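Pyridoxamine 5-phosphate-dependent dehydrase (Escherichia coli, PDB 3B8X) removes the C3'-hydroxyl group from GDP-4-keto-6-deoxy-D-mannose by a combined transamination and deoxygenation, a step in the biosynthesis of L-colitose for the O-antigen. Local coordinates at residues B[81-86]-B[100-105]. The protein carries 1 engineered substitution. Numbering follows the deposited sequence.
Sequences DEIIVP and YGLRVK
Ile83 and Val104 pair across two neighbouring parallel strands, 82-86 and 103-107, which helix 91-99 links as a beta-alpha-beta crossover. The unit belongs to the large mixed sheet of this PLP-dependent aminotransferase fold. Four backbone hydrogen bonds zip the two strands together, from Arg103 N to Asp81 O through to Val85 N to Lys105 O. The shortest joins Lys105 N to Ile83 O at 2.7 Å and is nearly straight, 170° at the hydrogen.

The tight side is the apolar face that carries Ile83, Val85, Leu102 and Val104. Val85 CG2 meets Val104 CG1 at 3.6 Å. CG1 of Val104 lies anti to the backbone N (chi1 -177°), which carries this methyl to Val85. Ile83 CG2 touches Leu102 CD1 at 4.0 Å. Leu97 of helix 91-99 covers Ile83, Val85 and Val104.

The other face, with Glu82, Ile84, Arg103 and Lys105, is mixed and more open at Arg103 and Lys105, both partly exposed. Arg103 sends its guanidinium away from strand 82-86 to a salt bridge with Asp351. The Lys105 chain runs beside Ile84, with CB 3.8 Å from Ile84 CG1. It then bends at chi3 (-102°) towards the buried Glu82 carboxylate. Thr129 also bonds that carboxylate, and Ala124 O takes a bond from the ammonium. Lys105 NZ sits almost equally near both oxygens, in a salt bridge with weak hydrogen bonds, 3.0 Å from Glu82 OE2 and 3.1 Å from Glu82 OE1.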
loop_
_atom_site.group_PDB
_atom_site.type_symbol
_atom_site.label_atom_id
_atom_site.label_comp_id
_atom_site.label_asym_id
_atom_site.label_seq_id
_atom_site.Cartn_x
_atom_site.Cartn_y
_atom_site.Cartn_z
ATOM N N ASP B 81 -14.998 16.432 -8.666
ATOM C CA ASP B 81 -14.792 17.625 -7.841
ATOM C C ASP B 81 -13.440 18.277 -8.143
ATOM O O ASP B 81 -12.445 17.597 -8.424
ATOM C CB ASP B 81 -14.876 17.292 -6.361
ATOM C CG ASP B 81 -16.285 17.448 -5.779
ATOM O OD1 ASP B 81 -17.219 17.821 -6.529
ATOM O OD2 ASP B 81 -16.422 17.231 -4.545
ATOM N N GLU B 82 -13.390 19.598 -8.072
ATOM C CA GLU B 82 -12.135 20.291 -8.360
ATOM C C GLU B 82 -11.149 20.440 -7.196
ATOM O O GLU B 82 -11.496 20.951 -6.121
ATOM C CB GLU B 82 -12.371 21.659 -9.009
ATOM C CG GLU B 82 -11.043 22.388 -9.361
ATOM C CD GLU B 82 -11.251 23.806 -9.883
ATOM O OE1 GLU B 82 -11.752 23.926 -11.030
ATOM O OE2 GLU B 82 -10.949 24.777 -9.136
ATOM N N ILE B 83 -9.909 20.013 -7.460
ATOM C CA ILE B 83 -8.793 20.130 -6.518
ATOM C C ILE B 83 -7.593 20.753 -7.276
ATOM O O ILE B 83 -7.239 20.333 -8.404
ATOM C CB ILE B 83 -8.429 18.780 -5.798
ATOM C CG1 ILE B 83 -7.269 18.979 -4.818
ATOM C CG2 ILE B 83 -8.014 17.701 -6.778
ATOM C CD1 ILE B 83 -7.400 18.226 -3.512
ATOM N N ILE B 84 -7.005 21.787 -6.665
ATOM C CA ILE B 84 -5.863 22.516 -7.232
ATOM C C ILE B 84 -4.596 21.977 -6.534
ATOM O O ILE B 84 -4.598 21.710 -5.334
ATOM C CB ILE B 84 -5.956 24.024 -6.830
ATOM C CG1 ILE B 84 -7.055 24.744 -7.614
ATOM C CG2 ILE B 84 -4.611 24.739 -6.963
ATOM C CD1 ILE B 84 -7.410 26.085 -7.004
ATOM N N VAL B 85 -3.528 21.786 -7.296
ATOM C CA VAL B 85 -2.256 21.316 -6.753
ATOM C C VAL B 85 -1.181 22.108 -7.507
ATOM O O VAL B 85 -1.421 22.518 -8.664
ATOM C CB VAL B 85 -1.981 19.851 -7.180
ATOM C CG1 VAL B 85 -2.869 18.904 -6.425
ATOM C CG2 VAL B 85 -2.174 19.694 -8.674
ATOM N N PRO B 86 0.002 22.254 -6.904
ATOM C CA PRO B 86 1.140 22.893 -7.599
ATOM C C PRO B 86 1.643 21.948 -8.690
ATOM O O PRO B 86 1.342 20.749 -8.701
ATOM C CB PRO B 86 2.194 23.032 -6.492
ATOM C CG PRO B 86 1.891 21.884 -5.564
ATOM C CD PRO B 86 0.362 21.840 -5.535
ATOM N N TYR B 100 -9.190 8.692 -7.498
ATOM C CA TYR B 100 -10.519 8.977 -6.954
ATOM C C TYR B 100 -11.391 9.805 -7.874
ATOM O O TYR B 100 -12.401 10.347 -7.445
ATOM C CB TYR B 100 -10.455 9.558 -5.553
ATOM C CG TYR B 100 -10.163 8.427 -4.586
ATOM C CD1 TYR B 100 -8.882 7.859 -4.513
ATOM C CD2 TYR B 100 -11.201 7.829 -3.865
ATOM C CE1 TYR B 100 -8.639 6.741 -3.712
ATOM C CE2 TYR B 100 -10.973 6.707 -3.111
ATOM C CZ TYR B 100 -9.705 6.165 -3.039
ATOM O OH TYR B 100 -9.521 5.106 -2.182
ATOM N N GLY B 101 -10.972 9.867 -9.138
ATOM C CA GLY B 101 -11.695 10.574 -10.200
ATOM C C GLY B 101 -11.947 12.062 -9.982
ATOM O O GLY B 101 -12.983 12.579 -10.382
ATOM N N LEU B 102 -10.996 12.761 -9.383
ATOM C CA LEU B 102 -11.151 14.189 -9.177
ATOM C C LEU B 102 -10.716 15.023 -10.402
ATOM O O LEU B 102 -9.980 14.558 -11.272
ATOM C CB LEU B 102 -10.407 14.634 -7.926
ATOM C CG LEU B 102 -10.905 14.036 -6.615
ATOM C CD1 LEU B 102 -9.777 14.302 -5.550
ATOM C CD2 LEU B 102 -12.199 14.713 -6.224
ATOM N N ARG B 103 -11.197 16.254 -10.496
ATOM C CA ARG B 103 -10.777 17.110 -11.604
ATOM C C ARG B 103 -9.584 17.866 -11.026
ATOM O O ARG B 103 -9.756 18.616 -10.081
ATOM C CB ARG B 103 -11.905 18.102 -11.942
ATOM C CG ARG B 103 -11.576 19.130 -13.026
ATOM C CD ARG B 103 -10.945 18.466 -14.247
ATOM N NE ARG B 103 -10.892 19.322 -15.434
ATOM C CZ ARG B 103 -11.942 19.944 -15.952
ATOM N NH1 ARG B 103 -13.131 19.832 -15.373
ATOM N NH2 ARG B 103 -11.799 20.683 -17.045
ATOM N N VAL B 104 -8.385 17.612 -11.552
ATOM C CA VAL B 104 -7.185 18.262 -11.039
ATOM C C VAL B 104 -6.891 19.566 -11.774
ATOM O O VAL B 104 -6.831 19.539 -13.004
ATOM C CB VAL B 104 -5.946 17.335 -11.198
ATOM C CG1 VAL B 104 -4.672 17.979 -10.586
ATOM C CG2 VAL B 104 -6.226 15.953 -10.532
ATOM N N LYS B 105 -6.677 20.659 -11.029
ATOM C CA LYS B 105 -6.302 21.961 -11.581
ATOM C C LYS B 105 -4.869 22.323 -11.237
ATOM O O LYS B 105 -4.549 22.661 -10.082
ATOM C CB LYS B 105 -7.173 23.078 -11.047
ATOM C CG LYS B 105 -7.053 24.360 -11.913
ATOM C CD LYS B 105 -7.946 25.515 -11.376
ATOM C CE LYS B 105 -9.268 25.739 -12.168
ATOM N NZ LYS B 105 -10.321 26.604 -11.456
#